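Local coordinates for octaprenyl Pyrophosphate Synthase (Helicobacter pylori, PDB 3TC1), which probably catalyses the stepwise addition of isopentenyl diphosphate to an allylic primer, building a forty-carbon octaprenyl diphosphate chain, as a magnesium-dependent prenyltransferase, at residues 127-130 / 131-135; 161-164 / 165-169; 237-240 / 241-245; 254-257 / 258-262. All coordinates share one frame; numbering follows the deposited sequence.

Contact 1 (127-130 / 131-135)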
loop_
_atom_site.group_PDB
_atom_site.type_symbol
_atom_site.label_atom_id
_atom_site.label_comp_id
_atom_site.label_asym_id
_atom_site.label_seq_id
_atom_site.Cartn_x
_atom_site.Cartn_y
_atom_site.Cartn_z
ATOM N N LEU B 127 -6.553 11.371 -7.745
ATOM C CA LEU B 127 -5.330 10.813 -7.190
ATOM C C LEU B 127 -5.443 9.344 -6.790
ATOM O O LEU B 127 -4.510 8.575 -7.026
ATOM C CB LEU B 127 -4.846 11.645 -5.999
ATOM C CG LEU B 127 -4.254 13.016 -6.343
ATOM C CD1 LEU B 127 -3.743 13.664 -5.076
ATOM C CD2 LEU B 127 -3.117 12.866 -7.348
ATOM N N SER B 128 -6.564 8.938 -6.192
ATOM C CA SER B 128 -6.680 7.534 -5.802
ATOM C C SER B 128 -6.701 6.656 -7.053
ATOM O O SER B 128 -6.189 5.537 -7.049
ATOM C CB SER B 128 -7.921 7.286 -4.919
ATOM O OG SER B 128 -9.142 7.514 -5.596
ATOM N N ASN B 129 -7.259 7.175 -8.140
ATOM C CA ASN B 129 -7.294 6.412 -9.382
ATOM C C ASN B 129 -5.882 6.310 -9.955
ATOM O O ASN B 129 -5.530 5.309 -10.585
ATOM C CB ASN B 129 -8.211 7.078 -10.407
ATOM C CG ASN B 129 -8.222 6.344 -11.740
ATOM O OD1 ASN B 129 -8.680 5.204 -11.835
ATOM N ND2 ASN B 129 -7.702 6.996 -12.775
ATOM N N ALA B 130 -5.080 7.347 -9.733
ATOM C CA ALA B 130 -3.705 7.366 -10.220
ATOM C C ALA B 130 -2.892 6.323 -9.461
ATOM O O ALA B 130 -2.008 5.684 -10.028
ATOM C CB ALA B 130 -3.090 8.759 -10.032
ATOM N N VAL B 131 -3.180 6.156 -8.173
ATOM C CA VAL B 131 -2.466 5.157 -7.386
ATOM C C VAL B 131 -2.867 3.758 -7.876
ATOM O O VAL B 131 -2.052 2.838 -7.868
ATOM C CB VAL B 131 -2.767 5.283 -5.876
ATOM C CG1 VAL B 131 -2.063 4.165 -5.113
ATOM C CG2 VAL B 131 -2.284 6.635 -5.356
ATOM N N LEU B 132 -4.114 3.599 -8.309
ATOM C CA LEU B 132 -4.570 2.309 -8.819
ATOM C C LEU B 132 -3.826 1.985 -10.114
ATOM O O LEU B 132 -3.465 0.837 -10.365
ATOM C CB LEU B 132 -6.079 2.331 -9.080
ATOM C CG LEU B 132 -6.662 1.070 -9.733
ATOM C CD1 LEU B 132 -6.366 -0.152 -8.871
ATOM C CD2 LEU B 132 -8.158 1.237 -9.925
ATOM N N ARG B 133 -3.593 2.996 -10.942
ATOM C CA ARG B 133 -2.872 2.766 -12.185
ATOM C C ARG B 133 -1.391 2.530 -11.923
ATOM O O ARG B 133 -0.751 1.760 -12.629
ATOM C CB ARG B 133 -3.091 3.937 -13.139
ATOM C CG ARG B 133 -4.549 4.058 -13.519
ATOM C CD ARG B 133 -4.782 5.086 -14.589
ATOM N NE ARG B 133 -4.079 4.723 -15.812
ATOM C CZ ARG B 133 -4.432 5.140 -17.019
ATOM N NH1 ARG B 133 -5.483 5.938 -17.160
ATOM N NH2 ARG B 133 -3.750 4.745 -18.086
ATOM N N LEU B 134 -0.849 3.179 -10.897
ATOM C CA LEU B 134 0.554 2.975 -10.546
ATOM C C LEU B 134 0.748 1.508 -10.152
ATOM O O LEU B 134 1.759 0.886 -10.480
ATOM C CB LEU B 134 0.955 3.861 -9.363
ATOM C CG LEU B 134 1.018 5.375 -9.559
ATOM C CD1 LEU B 134 1.250 6.047 -8.213
ATOM C CD2 LEU B 134 2.132 5.722 -10.534
ATOM N N SER B 135 -0.224 0.953 -9.439
ATOM C CA SER B 135 -0.110 -0.440 -9.024
ATOM C C SER B 135 -0.294 -1.377 -10.216
ATOM O O SER B 135 0.360 -2.414 -10.298
ATOM C CB SER B 135 -1.122 -0.764 -7.915
ATOM O OG SER B 135 -2.448 -0.869 -8.415
#
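L134 comes down on A130 one turn earlier in the same helix, its CG lying 3.1 Å from A130 O while its own amide N donates to that oxygen at 2.9 Å. The branch sits there because CG stands anti to the carbonyl carbon (chi1 -68°), beside the backbone N. A130, with a single methyl, takes little room on this face, and A169 of helix 152-177 packs against it; L127 and L134 reach farther out to the same helix, touching S170, S173 and F166. V131 adds a second close approach: its CG2 is 3.4 Å from L127 O, the acceptor for V131 N, and its side chain also meets I69 of helix 53-80. Such regular i to i+4 bonding runs through helix 121-144, a central helix of the all-alpha isoprenyl synthase fold, where small and branched aliphatic residues suit close helix-helix packing.

The polar side is looser. N129 and R133, also four apart, are joined firmly through the backbone, R133 N to N129 O at 3.0 Å, but their side chains merely brush, ND2 of N129 lying 3.9 Å from CD of R133. Amide and guanidinium planes stand 75° apart and do not stack. R133 instead bends at chi3 and carries its guanidinium to a salt bridge with D161, which suits a long charged side chain at a partly exposed position. N129, also partly exposed, packs on F114 of the second subunit; the hydroxyl of neighbouring S128 bonds to A124 O and to S117 of that subunit.

Contact 2 (161-164 / 165-169)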
loop_
_atom_site.group_PDB
_atom_site.type_symbol
_atom_site.label_atom_id
_atom_site.label_comp_id
_atom_site.label_asym_id
_atom_site.label_seq_id
_atom_site.Cartn_x
_atom_site.Cartn_y
_atom_site.Cartn_z
ATOM N N ASP B 161 1.073 4.156 -17.167
ATOM C CA ASP B 161 0.566 3.723 -15.868
ATOM C C ASP B 161 1.502 4.003 -14.701
ATOM O O ASP B 161 1.065 4.492 -13.658
ATOM C CB ASP B 161 0.237 2.226 -15.888
ATOM C CG ASP B 161 -1.067 1.924 -16.598
ATOM O OD1 ASP B 161 -1.862 2.864 -16.798
ATOM O OD2 ASP B 161 -1.309 0.748 -16.939
ATOM N N LYS B 162 2.786 3.691 -14.864
ATOM C CA LYS B 162 3.749 3.896 -13.784
ATOM C C LYS B 162 4.267 5.311 -13.580
ATOM O O LYS B 162 4.671 5.661 -12.472
ATOM C CB LYS B 162 4.958 2.975 -13.956
ATOM C CG LYS B 162 4.701 1.522 -13.628
ATOM C CD LYS B 162 6.013 0.759 -13.493
ATOM C CE LYS B 162 6.855 1.313 -12.349
ATOM N NZ LYS B 162 8.175 0.636 -12.238
ATOM N N THR B 163 4.264 6.127 -14.630
ATOM C CA THR B 163 4.790 7.479 -14.498
ATOM C C THR B 163 3.943 8.644 -14.992
ATOM O O THR B 163 3.688 9.587 -14.247
ATOM C CB THR B 163 6.169 7.605 -15.205
ATOM O OG1 THR B 163 7.092 6.672 -14.633
ATOM C CG2 THR B 163 6.725 9.016 -15.052
ATOM N N ALA B 164 3.523 8.589 -16.249
ATOM C CA ALA B 164 2.779 9.692 -16.848
ATOM C C ALA B 164 1.463 10.098 -16.198
ATOM O O ALA B 164 1.271 11.269 -15.873
ATOM C CB ALA B 164 2.562 9.415 -18.328
ATOM N N HIS B 165 0.554 9.146 -16.021
ATOM C CA HIS B 165 -0.753 9.439 -15.435
ATOM C C HIS B 165 -0.742 10.030 -14.031
ATOM O O HIS B 165 -1.628 10.803 -13.680
ATOM C CB HIS B 165 -1.632 8.188 -15.466
ATOM C CG HIS B 165 -2.146 7.855 -16.833
ATOM N ND1 HIS B 165 -2.971 8.700 -17.542
ATOM C CD2 HIS B 165 -1.931 6.781 -17.629
ATOM C CE1 HIS B 165 -3.244 8.162 -18.719
ATOM N NE2 HIS B 165 -2.626 6.997 -18.797
ATOM N N PHE B 166 0.242 9.664 -13.219
ATOM C CA PHE B 166 0.326 10.202 -11.870
ATOM C C PHE B 166 0.661 11.697 -11.930
ATOM O O PHE B 166 0.063 12.508 -11.215
ATOM C CB PHE B 166 1.375 9.426 -11.068
ATOM C CG PHE B 166 1.560 9.914 -9.661
ATOM C CD1 PHE B 166 0.484 10.399 -8.922
ATOM C CD2 PHE B 166 2.810 9.853 -9.056
ATOM C CE1 PHE B 166 0.654 10.815 -7.597
ATOM C CE2 PHE B 166 2.990 10.264 -7.735
ATOM C CZ PHE B 166 1.907 10.746 -7.006
ATOM N N ILE B 167 1.612 12.072 -12.781
ATOM C CA ILE B 167 1.966 13.486 -12.911
ATOM C C ILE B 167 0.750 14.216 -13.486
ATOM O O ILE B 167 0.396 15.313 -13.044
ATOM C CB ILE B 167 3.199 13.679 -13.829
ATOM C CG1 ILE B 167 4.421 13.025 -13.180
ATOM C CG2 ILE B 167 3.468 15.172 -14.053
ATOM C CD1 ILE B 167 5.675 13.027 -14.046
ATOM N N GLU B 168 0.106 13.596 -14.466
ATOM C CA GLU B 168 -1.093 14.171 -15.067
ATOM C C GLU B 168 -2.132 14.419 -13.975
ATOM O O GLU B 168 -2.711 15.506 -13.889
ATOM C CB GLU B 168 -1.684 13.210 -16.098
ATOM C CG GLU B 168 -3.076 13.607 -16.577
ATOM C CD GLU B 168 -3.712 12.561 -17.471
ATOM O OE1 GLU B 168 -3.657 11.367 -17.120
ATOM O OE2 GLU B 168 -4.278 12.933 -18.519
ATOM N N ALA B 169 -2.363 13.400 -13.146
ATOM C CA ALA B 169 -3.345 13.489 -12.065
ATOM C C ALA B 169 -2.965 14.510 -11.005
ATOM O O ALA B 169 -3.833 15.157 -10.412
ATOM C CB ALA B 169 -3.537 12.118 -11.419
HETATM O O HOH W 1 1.544 7.170 -13.300
#
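D161 and H165 lie side by side and point the same way, with OD1 of D161 4.0 Å from CD2 of H165 and the carboxylate and ring planes 39° apart. They touch without a hydrogen bond between them. The imidazole is held instead on the ND1 side: ND1 of H165 donates to OE1 of E168 at 2.8 Å, in the plane of the ring and nearly straight at 161°. A first torsion of -74° sets the ring beside its own backbone N, and the extended chain of E168 carries its carboxylate to the ring edge. This bond fixes the ring's rotation.

Beneath these groups the helix is locally widened into a pi-type turn. A water fills the place of a direct backbone bond, donating to D161 O at 2.7 Å and accepting from F166 N at 2.8 Å. Regular bonding resumes with E168 N to A164 O, 3.0 Å. On another face T163 and I167 meet through methyls, CG2 of T163 to CD1 of I167 at 4.3 Å, while the threonine hydroxyl bonds to Q197.

The second shell positions the aspartate: besides its bond to R133, OD2 of D161 forms a salt bridge with R136 of helix 121-144, a role suited to a buried acid. Helix 152-177 is thus enclosed on several sides, A164 and H165 packing on L190 of helix 182-205, F166 on V66 and I69 of helix 53-80 and on A130 of helix 121-144, and I167 on R39 and L42 of helix 38-44.

Contact 3 (237-240 / 241-245)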
loop_
_atom_site.group_PDB
_atom_site.type_symbol
_atom_site.label_atom_id
_atom_site.label_comp_id
_atom_site.label_asym_id
_atom_site.label_seq_id
_atom_site.Cartn_x
_atom_site.Cartn_y
_atom_site.Cartn_z
ATOM N N ASN B 237 20.151 -6.766 -37.213
ATOM C CA ASN B 237 20.018 -7.893 -38.114
ATOM C C ASN B 237 19.714 -9.088 -37.215
ATOM O O ASN B 237 19.820 -9.009 -35.994
ATOM C CB ASN B 237 21.297 -8.142 -38.938
ATOM C CG ASN B 237 22.549 -8.300 -38.080
ATOM O OD1 ASN B 237 22.507 -8.865 -36.985
ATOM N ND2 ASN B 237 23.682 -7.819 -38.595
ATOM N N GLN B 238 19.318 -10.185 -37.834
ATOM C CA GLN B 238 18.976 -11.413 -37.137
ATOM C C GLN B 238 20.050 -11.859 -36.139
ATOM O O GLN B 238 19.742 -12.277 -35.020
ATOM C CB GLN B 238 18.738 -12.484 -38.195
ATOM C CG GLN B 238 18.162 -13.784 -37.730
ATOM C CD GLN B 238 17.910 -14.691 -38.914
ATOM O OE1 GLN B 238 17.076 -14.391 -39.768
ATOM N NE2 GLN B 238 18.647 -15.794 -38.988
ATOM N N HIS B 239 21.313 -11.767 -36.543
ATOM C CA HIS B 239 22.412 -12.165 -35.672
ATOM C C HIS B 239 22.466 -11.325 -34.396
ATOM O O HIS B 239 22.531 -11.868 -33.288
ATOM C CB HIS B 239 23.755 -12.051 -36.407
ATOM C CG HIS B 239 24.940 -12.334 -35.538
ATOM N ND1 HIS B 239 25.276 -13.608 -35.122
ATOM C CD2 HIS B 239 25.853 -11.508 -34.973
ATOM C CE1 HIS B 239 26.339 -13.550 -34.344
ATOM N NE2 HIS B 239 26.710 -12.285 -34.235
ATOM N N ASP B 240 22.440 -10.004 -34.544
ATOM C CA ASP B 240 22.507 -9.130 -33.379
ATOM C C ASP B 240 21.255 -9.223 -32.512
ATOM O O ASP B 240 21.331 -9.052 -31.293
ATOM C CB ASP B 240 22.744 -7.676 -33.800
ATOM C CG ASP B 240 24.120 -7.462 -34.428
ATOM O OD1 ASP B 240 25.056 -8.230 -34.109
ATOM O OD2 ASP B 240 24.269 -6.511 -35.226
ATOM N N GLN B 241 20.106 -9.481 -33.133
ATOM C CA GLN B 241 18.872 -9.610 -32.365
ATOM C C GLN B 241 19.041 -10.788 -31.412
ATOM O O GLN B 241 18.638 -10.723 -30.246
ATOM C CB GLN B 241 17.666 -9.838 -33.286
ATOM C CG GLN B 241 17.269 -8.613 -34.102
ATOM C CD GLN B 241 15.970 -8.810 -34.860
ATOM O OE1 GLN B 241 15.797 -9.803 -35.558
ATOM N NE2 GLN B 241 15.051 -7.856 -34.731
ATOM N N GLY B 242 19.654 -11.859 -31.910
ATOM C CA GLY B 242 19.888 -13.027 -31.075
ATOM C C GLY B 242 20.778 -12.667 -29.896
ATOM O O GLY B 242 20.523 -13.068 -28.756
ATOM N N LEU B 243 21.828 -11.898 -30.166
ATOM C CA LEU B 243 22.745 -11.486 -29.111
ATOM C C LEU B 243 22.055 -10.599 -28.076
ATOM O O LEU B 243 22.206 -10.807 -26.871
ATOM C CB LEU B 243 23.948 -10.736 -29.699
ATOM C CG LEU B 243 24.964 -11.533 -30.525
ATOM C CD1 LEU B 243 26.099 -10.604 -30.977
ATOM C CD2 LEU B 243 25.520 -12.678 -29.690
ATOM N N LEU B 244 21.306 -9.604 -28.543
ATOM C CA LEU B 244 20.615 -8.708 -27.624
ATOM C C LEU B 244 19.706 -9.509 -26.701
ATOM O O LEU B 244 19.715 -9.307 -25.487
ATOM C CB LEU B 244 19.796 -7.666 -28.390
ATOM C CG LEU B 244 19.067 -6.651 -27.506
ATOM C CD1 LEU B 244 20.076 -5.859 -26.684
ATOM C CD2 LEU B 244 18.238 -5.716 -28.386
ATOM N N ILE B 245 18.928 -10.424 -27.273
ATOM C CA ILE B 245 18.035 -11.246 -26.470
ATOM C C ILE B 245 18.823 -12.078 -25.453
ATOM O O ILE B 245 18.419 -12.212 -24.297
ATOM C CB ILE B 245 17.178 -12.180 -27.357
ATOM C CG1 ILE B 245 16.194 -11.344 -28.183
ATOM C CG2 ILE B 245 16.415 -13.180 -26.481
ATOM C CD1 ILE B 245 15.321 -12.152 -29.122
#
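N237 and Q241 are joined by the opening backbone bond of helix 238-246, Q241 N to N237 O at 2.9 Å, with the donor nearly in line with the carbonyl. The next amides continue the i to i+4 pattern, ending here with an almost straight bond from L244 N to D240 O, 2.8 Å and 170°. N237 itself is not helical (psi 168°). It is the N-cap: its side chain reaches forward over the first turn, and OD1 takes the amide hydrogen of D240 at 2.7 Å. Asparagine suits this position because its short side-chain carbonyl can supply the acceptor that a preceding turn would otherwise provide. D240, in the first turn of the helix, carries a negative charge that would probably be favoured by the helix dipole; its carboxylate also forms a salt bridge with K262 of helix 253-265.

Among the side chains, Q241 folds back beside its own amide, placing CG 3.2 Å from N237 O, and then runs on extended so that NE2 reaches Y233 O. L243 leans toward the preceding turn. Its CD1 lies 3.7 Å from NE2 of H239, the two side chains crossing at a slant, and 4.1 Å from OD1 of D240. The leucine offers an aliphatic surface that is partly covered by W258 of helix 253-265, against which D240 and L244 also pack. L244, buried, extends to F220 and L236, as a leucine on the inner side of an amphipathic helix would. H239 and Q238 are exposed, where polar side chains can meet water, and G242, about one turn on, is exposed as well.

Contact 4 (254-257 / 258-262)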
loop_
_atom_site.group_PDB
_atom_site.type_symbol
_atom_site.label_atom_id
_atom_site.label_comp_id
_atom_site.label_asym_id
_atom_site.label_seq_id
_atom_site.Cartn_x
_atom_site.Cartn_y
_atom_site.Cartn_z
ATOM N N GLU B 254 31.262 -5.990 -20.750
ATOM C CA GLU B 254 31.328 -6.243 -22.180
ATOM C C GLU B 254 29.970 -6.086 -22.855
ATOM O O GLU B 254 29.878 -5.601 -23.987
ATOM C CB GLU B 254 31.905 -7.640 -22.437
ATOM C CG GLU B 254 33.373 -7.824 -21.994
ATOM C CD GLU B 254 33.581 -7.737 -20.476
ATOM O OE1 GLU B 254 32.786 -8.341 -19.720
ATOM O OE2 GLU B 254 34.555 -7.079 -20.039
ATOM N N ILE B 255 28.913 -6.497 -22.167
ATOM C CA ILE B 255 27.575 -6.350 -22.724
ATOM C C ILE B 255 27.235 -4.862 -22.827
ATOM O O ILE B 255 26.667 -4.410 -23.819
ATOM C CB ILE B 255 26.543 -7.107 -21.866
ATOM C CG1 ILE B 255 26.661 -8.608 -22.168
ATOM C CG2 ILE B 255 25.129 -6.592 -22.144
ATOM C CD1 ILE B 255 25.827 -9.499 -21.251
ATOM N N ILE B 256 27.600 -4.094 -21.808
ATOM C CA ILE B 256 27.358 -2.660 -21.848
ATOM C C ILE B 256 28.091 -2.032 -23.043
ATOM O O ILE B 256 27.497 -1.284 -23.822
ATOM C CB ILE B 256 27.808 -1.986 -20.532
ATOM C CG1 ILE B 256 26.818 -2.348 -19.415
ATOM C CG2 ILE B 256 27.874 -0.469 -20.710
ATOM C CD1 ILE B 256 27.236 -1.879 -18.031
ATOM N N GLU B 257 29.373 -2.350 -23.207
ATOM C CA GLU B 257 30.125 -1.794 -24.329
ATOM C C GLU B 257 29.528 -2.185 -25.680
ATOM O O GLU B 257 29.432 -1.353 -26.585
ATOM C CB GLU B 257 31.599 -2.215 -24.259
ATOM C CG GLU B 257 32.355 -1.552 -23.117
ATOM C CD GLU B 257 32.139 -0.039 -23.070
ATOM O OE1 GLU B 257 32.419 0.635 -24.084
ATOM O OE2 GLU B 257 31.688 0.477 -22.024
ATOM N N TRP B 258 29.120 -3.444 -25.823
ATOM C CA TRP B 258 28.522 -3.895 -27.075
ATOM C C TRP B 258 27.232 -3.107 -27.346
ATOM O O TRP B 258 26.987 -2.645 -28.464
ATOM C CB TRP B 258 28.206 -5.395 -26.998
ATOM C CG TRP B 258 27.603 -5.968 -28.261
ATOM C CD1 TRP B 258 28.276 -6.457 -29.353
ATOM C CD2 TRP B 258 26.206 -6.116 -28.553
ATOM N NE1 TRP B 258 27.380 -6.906 -30.300
ATOM C CE2 TRP B 258 26.105 -6.706 -29.836
ATOM C CE3 TRP B 258 25.029 -5.808 -27.855
ATOM C CZ2 TRP B 258 24.870 -6.993 -30.434
ATOM C CZ3 TRP B 258 23.804 -6.095 -28.450
ATOM C CH2 TRP B 258 23.736 -6.681 -29.728
ATOM N N THR B 259 26.413 -2.952 -26.309
ATOM C CA THR B 259 25.150 -2.229 -26.419
ATOM C C THR B 259 25.358 -0.765 -26.808
ATOM O O THR B 259 24.595 -0.207 -27.605
ATOM C CB THR B 259 24.373 -2.277 -25.079
ATOM O OG1 THR B 259 24.133 -3.642 -24.716
ATOM C CG2 THR B 259 23.051 -1.563 -25.206
ATOM N N LYS B 260 26.378 -0.129 -26.244
ATOM C CA LYS B 260 26.634 1.266 -26.582
ATOM C C LYS B 260 27.032 1.426 -28.046
ATOM O O LYS B 260 26.657 2.405 -28.696
ATOM C CB LYS B 260 27.716 1.854 -25.672
ATOM C CG LYS B 260 27.243 2.056 -24.244
ATOM C CD LYS B 260 28.184 2.941 -23.441
ATOM C CE LYS B 260 29.523 2.278 -23.207
ATOM N NZ LYS B 260 30.378 3.092 -22.292
ATOM N N GLU B 261 27.790 0.466 -28.564
ATOM C CA GLU B 261 28.215 0.515 -29.961
ATOM C C GLU B 261 27.016 0.356 -30.883
ATOM O O GLU B 261 26.928 1.022 -31.912
ATOM C CB GLU B 261 29.224 -0.593 -30.267
ATOM C CG GLU B 261 30.486 -0.536 -29.434
ATOM C CD GLU B 261 31.512 -1.555 -29.879
ATOM O OE1 GLU B 261 31.115 -2.620 -30.393
ATOM O OE2 GLU B 261 32.720 -1.294 -29.706
ATOM N N LYS B 262 26.092 -0.524 -30.506
ATOM C CA LYS B 262 24.905 -0.768 -31.312
ATOM C C LYS B 262 23.965 0.435 -31.327
ATOM O O LYS B 262 23.374 0.738 -32.362
ATOM C CB LYS B 262 24.183 -2.027 -30.825
ATOM C CG LYS B 262 24.923 -3.324 -31.173
ATOM C CD LYS B 262 25.053 -3.490 -32.689
ATOM C CE LYS B 262 26.188 -4.435 -33.060
ATOM N NZ LYS B 262 26.386 -4.531 -34.534
#
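E257 and K260 run side by side and point the same way, closing a salt bridge between OE2 of E257 and NZ of K260 at 2.9 Å; as a hydrogen bond it is weak. The glutamate bends at chi2 (-49°) and the lysine at chi3 (-67°), which brings the two charged ends together over one turn of helix. The lysine's aliphatic part is used as well, CE passing 4.1 Å from CG2 of I256 as the two side chains cross.

On another face T259 turns its hydroxyl back onto the helix. OG1 stands beside its own backbone N (chi1 -58°) and donates to I255 O at 2.8 Å, while T259 N donates to the same oxygen at 2.9 Å from the opposite face of the carbonyl plane. Two donors thus grip I255 O, and the hydroxyl of the buried T259 finds its acceptor within its own helix.

Over one face of the W258 indole, CG of K262 sits 3.6 Å above the plane. The ring also meets Y247 edge-to-face and packs on helix 238-246. With E254 and E261 exposed while W258 and the buried T259 face neighbouring helices, helix 253-265 is amphipathic, as expected of a peripheral helix in this all-alpha fold.

How the contacts relate
Contacts 1 and 2 belong to the helical core, on successive helices 121-144 and 152-177, with contact centres about 8 Å apart; contacts 3 and 4 lie on the periphery, on helices 238-246 and 253-265, with contact centres about 13 Å apart. The two pairs are well separated, contact 1 being about 25 Å from contact 3 at nearest atoms. Each pair is joined by a salt bridge: R133 to D161 at the core, D240 to K262 at the rim. In the core, aliphatic packing surrounds a buried aspartate paired with arginines and a histidine–glutamate hydrogen bond, and a water repairs a widened turn. Outside, an aromatic, W258, bridges the helices while charged and polar side chains face solvent.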